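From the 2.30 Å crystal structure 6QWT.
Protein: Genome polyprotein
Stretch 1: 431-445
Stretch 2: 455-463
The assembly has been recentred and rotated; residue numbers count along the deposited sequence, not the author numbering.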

# COMPACT_ATOMS: atom_id res chain seq x y z
N ALA A 431 -17.36 -13.94 7.71
CA ALA A 431 -17.02 -15.06 8.58
C ALA A 431 -18.16 -16.06 8.74
O ALA A 431 -17.97 -17.08 9.41
CB ALA A 431 -16.61 -14.54 9.96
N GLY A 432 -19.33 -15.80 8.16
CA GLY A 432 -20.48 -16.64 8.36
C GLY A 432 -21.56 -15.93 9.16
O GLY A 432 -21.27 -15.05 9.97
N PRO A 433 -22.82 -16.32 8.94
CA PRO A 433 -23.92 -15.59 9.60
C PRO A 433 -23.85 -15.59 11.12
O PRO A 433 -24.18 -14.57 11.74
CB PRO A 433 -25.17 -16.33 9.09
CG PRO A 433 -24.68 -17.65 8.59
CD PRO A 433 -23.31 -17.39 8.06
N ASN A 434 -23.42 -16.68 11.74
CA ASN A 434 -23.45 -16.76 13.19
C ASN A 434 -22.15 -16.31 13.84
O ASN A 434 -22.16 -15.90 15.00
CB ASN A 434 -23.79 -18.18 13.64
CG ASN A 434 -25.24 -18.54 13.33
OD1 ASN A 434 -26.16 -17.79 13.67
ND2 ASN A 434 -25.44 -19.68 12.68
N ASN A 435 -21.02 -16.36 13.12
CA ASN A 435 -19.83 -15.67 13.60
C ASN A 435 -20.01 -14.16 13.51
O ASN A 435 -19.56 -13.42 14.39
CB ASN A 435 -18.61 -16.12 12.81
CG ASN A 435 -18.30 -17.59 13.02
OD1 ASN A 435 -18.17 -18.05 14.16
ND2 ASN A 435 -18.20 -18.34 11.93
N TYR A 436 -20.69 -13.69 12.46
CA TYR A 436 -21.08 -12.29 12.39
C TYR A 436 -21.98 -11.91 13.55
O TYR A 436 -21.80 -10.85 14.17
CB TYR A 436 -21.77 -12.02 11.05
CG TYR A 436 -22.27 -10.61 10.86
CD1 TYR A 436 -21.40 -9.53 10.88
CD2 TYR A 436 -23.62 -10.35 10.65
CE1 TYR A 436 -21.85 -8.24 10.69
CE2 TYR A 436 -24.09 -9.06 10.46
CZ TYR A 436 -23.20 -8.01 10.49
OH TYR A 436 -23.65 -6.72 10.30
N GLN A 437 -22.96 -12.76 13.86
CA GLN A 437 -23.89 -12.45 14.94
C GLN A 437 -23.17 -12.39 16.29
O GLN A 437 -23.49 -11.55 17.13
CB GLN A 437 -25.01 -13.48 14.98
CG GLN A 437 -26.19 -13.07 15.84
CD GLN A 437 -26.78 -11.74 15.42
OE1 GLN A 437 -27.02 -11.50 14.23
NE2 GLN A 437 -27.00 -10.86 16.39
N LYS A 438 -22.20 -13.28 16.50
CA LYS A 438 -21.47 -13.29 17.77
C LYS A 438 -20.71 -11.99 17.97
O LYS A 438 -20.68 -11.44 19.08
CB LYS A 438 -20.52 -14.49 17.82
CG LYS A 438 -21.20 -15.82 18.09
CD LYS A 438 -20.23 -16.98 17.92
CE LYS A 438 -20.90 -18.33 18.20
NZ LYS A 438 -21.94 -18.66 17.19
N TRP A 439 -20.08 -11.48 16.91
CA TRP A 439 -19.41 -10.19 16.99
C TRP A 439 -20.42 -9.07 17.27
O TRP A 439 -20.19 -8.23 18.14
CB TRP A 439 -18.65 -9.92 15.69
CG TRP A 439 -18.04 -8.55 15.63
CD1 TRP A 439 -16.94 -8.11 16.31
CD2 TRP A 439 -18.49 -7.44 14.85
NE1 TRP A 439 -16.68 -6.80 16.00
CE2 TRP A 439 -17.62 -6.36 15.11
CE3 TRP A 439 -19.56 -7.26 13.96
CZ2 TRP A 439 -17.78 -5.12 14.50
CZ3 TRP A 439 -19.71 -6.02 13.36
CH2 TRP A 439 -18.83 -4.96 13.64
N CYS A 440 -21.54 -9.07 16.55
CA CYS A 440 -22.55 -8.03 16.76
C CYS A 440 -23.09 -8.07 18.19
O CYS A 440 -23.25 -7.02 18.82
CB CYS A 440 -23.70 -8.19 15.76
SG CYS A 440 -23.25 -7.98 14.02
N ASP A 441 -23.39 -9.26 18.70
CA ASP A 441 -23.97 -9.37 20.04
C ASP A 441 -22.98 -8.93 21.11
O ASP A 441 -23.36 -8.25 22.07
CB ASP A 441 -24.43 -10.81 20.29
CG ASP A 441 -25.67 -11.17 19.49
OD1 ASP A 441 -26.33 -10.25 18.96
OD2 ASP A 441 -25.99 -12.37 19.39
N THR A 442 -21.70 -9.30 20.96
CA THR A 442 -20.70 -8.89 21.95
C THR A 442 -20.49 -7.38 21.93
O THR A 442 -20.37 -6.75 22.99
CB THR A 442 -19.39 -9.62 21.69
OG1 THR A 442 -19.62 -11.03 21.70
CG2 THR A 442 -18.36 -9.28 22.76
N VAL A 443 -20.46 -6.78 20.74
CA VAL A 443 -20.28 -5.34 20.64
C VAL A 443 -21.49 -4.61 21.20
O VAL A 443 -21.35 -3.58 21.88
CB VAL A 443 -20.01 -4.95 19.17
CG1 VAL A 443 -20.17 -3.45 18.96
CG2 VAL A 443 -18.62 -5.42 18.75
N GLN A 444 -22.70 -5.14 20.96
CA GLN A 444 -23.91 -4.47 21.42
C GLN A 444 -24.00 -4.47 22.95
O GLN A 444 -24.42 -3.47 23.55
CB GLN A 444 -25.14 -5.13 20.82
CG GLN A 444 -26.45 -4.64 21.40
CD GLN A 444 -27.54 -4.53 20.35
OE1 GLN A 444 -27.89 -5.51 19.70
NE2 GLN A 444 -28.07 -3.32 20.18
N ALA A 445 -23.61 -5.57 23.59
CA ALA A 445 -23.69 -5.64 25.04
C ALA A 445 -22.75 -4.63 25.69
O ALA A 445 -23.12 -3.98 26.68
CB ALA A 445 -23.39 -7.06 25.53
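Stretch 2 455-463: IFIPYEVLQ

Stretch 2 crosses the helix 433-445 against the grain: its extended segment, Ile455 to Pro458, passes from the Gln444 end toward the Pro433 end, then turns into a helix at Tyr459, with Pro458 as N-cap. The two helix axes make 128° and come no closer than 11.3 Å; Tyr436 meets Tyr459 and Leu462 between the two helices.

At the start of stretch 1, Gly432 caps the helix with a positive phi (112°) at which a CB would jam against the preceding carbonyl. Pro433, in the first turn, sets its CB over the face of the Tyr459 ring, 3.7 Å from the centroid and nearly on the ring normal. One turn on, Tyr436 (chi1 t) reaches across, and its OH donates a 2.6 Å hydrogen bond to Ile457 O, a backbone carbonyl in the extended segment. Tyr436 CD2 packs against Tyr459 CB at 4.0 Å, and Tyr436 CZ against Leu462 CD1 at 3.9 Å.

Next comes the seat of Phe456. Trp439 offers its face to the Phe456 edge, centroids 5.8 Å apart. Cys440 covers one Phe456 face, CB 3.7 Å from the centroid, while Val443 CG1 (3.8 Å from Phe456 CZ) and Gln444 CB (4.0 Å from Phe456 CE2) lie at the ring edge. The rule: Pro433 and Cys440 each present CB to an aromatic face, one tyrosine hydroxyl tying down the loop.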

# COMPACT_ATOMS: atom_id res chain seq x y z
N ILE A 455 -26.49 -0.04 15.56
CA ILE A 455 -27.35 -0.67 14.58
C ILE A 455 -26.46 -1.38 13.57
O ILE A 455 -25.61 -0.74 12.94
CB ILE A 455 -28.27 0.35 13.88
CG1 ILE A 455 -29.18 1.04 14.89
CG2 ILE A 455 -29.08 -0.33 12.78
CD1 ILE A 455 -30.30 0.17 15.42
N PHE A 456 -26.64 -2.69 13.43
CA PHE A 456 -25.82 -3.49 12.53
C PHE A 456 -26.57 -3.77 11.23
O PHE A 456 -27.78 -4.04 11.25
CB PHE A 456 -25.43 -4.81 13.20
CG PHE A 456 -24.68 -4.64 14.49
CD1 PHE A 456 -23.30 -4.52 14.50
CD2 PHE A 456 -25.35 -4.61 15.70
CE1 PHE A 456 -22.60 -4.36 15.69
CE2 PHE A 456 -24.67 -4.46 16.89
CZ PHE A 456 -23.29 -4.33 16.89
N ILE A 457 -25.86 -3.68 10.12
CA ILE A 457 -26.45 -4.07 8.83
C ILE A 457 -26.85 -5.54 8.89
O ILE A 457 -26.02 -6.39 9.27
CB ILE A 457 -25.45 -3.82 7.69
CG1 ILE A 457 -24.93 -2.39 7.73
CG2 ILE A 457 -26.10 -4.13 6.34
CD1 ILE A 457 -23.73 -2.15 6.83
N PRO A 458 -28.09 -5.89 8.56
CA PRO A 458 -28.50 -7.30 8.66
C PRO A 458 -27.68 -8.18 7.73
O PRO A 458 -27.28 -7.76 6.64
CB PRO A 458 -29.98 -7.27 8.26
CG PRO A 458 -30.40 -5.83 8.41
CD PRO A 458 -29.18 -5.02 8.10
N TYR A 459 -27.42 -9.41 8.18
CA TYR A 459 -26.61 -10.33 7.40
C TYR A 459 -27.21 -10.57 6.02
O TYR A 459 -26.47 -10.69 5.03
CB TYR A 459 -26.44 -11.66 8.14
CG TYR A 459 -25.69 -12.69 7.31
CD1 TYR A 459 -24.30 -12.73 7.31
CD2 TYR A 459 -26.37 -13.61 6.52
CE1 TYR A 459 -23.62 -13.66 6.55
CE2 TYR A 459 -25.70 -14.53 5.76
CZ TYR A 459 -24.32 -14.56 5.78
OH TYR A 459 -23.64 -15.48 5.02
N GLU A 460 -28.54 -10.64 5.93
CA GLU A 460 -29.18 -10.90 4.64
C GLU A 460 -28.90 -9.79 3.64
O GLU A 460 -28.80 -10.06 2.43
CB GLU A 460 -30.68 -11.08 4.82
CG GLU A 460 -31.08 -12.45 5.34
CD GLU A 460 -31.62 -12.40 6.75
OE1 GLU A 460 -32.57 -13.14 7.05
OE2 GLU A 460 -31.08 -11.61 7.56
N VAL A 461 -28.77 -8.55 4.11
CA VAL A 461 -28.44 -7.44 3.23
C VAL A 461 -27.01 -7.58 2.72
O VAL A 461 -26.73 -7.41 1.52
CB VAL A 461 -28.65 -6.10 3.95
CG1 VAL A 461 -28.03 -4.95 3.14
CG2 VAL A 461 -30.13 -5.85 4.19
N LEU A 462 -26.07 -7.89 3.62
CA LEU A 462 -24.67 -7.97 3.22
C LEU A 462 -24.43 -9.16 2.30
O LEU A 462 -23.71 -9.05 1.31
CB LEU A 462 -23.78 -8.06 4.46
CG LEU A 462 -23.82 -6.81 5.35
CD1 LEU A 462 -23.18 -7.07 6.71
CD2 LEU A 462 -23.15 -5.63 4.65
N GLN A 463 -25.03 -10.31 2.62
CA GLN A 463 -24.82 -11.50 1.79
C GLN A 463 -25.47 -11.35 0.43
O GLN A 463 -24.89 -11.75 -0.59
CB GLN A 463 -25.33 -12.75 2.51
CG GLN A 463 -25.30 -14.02 1.66
CD GLN A 463 -23.89 -14.54 1.38
OE1 GLN A 463 -22.90 -13.92 1.76
NE2 GLN A 463 -23.81 -15.68 0.72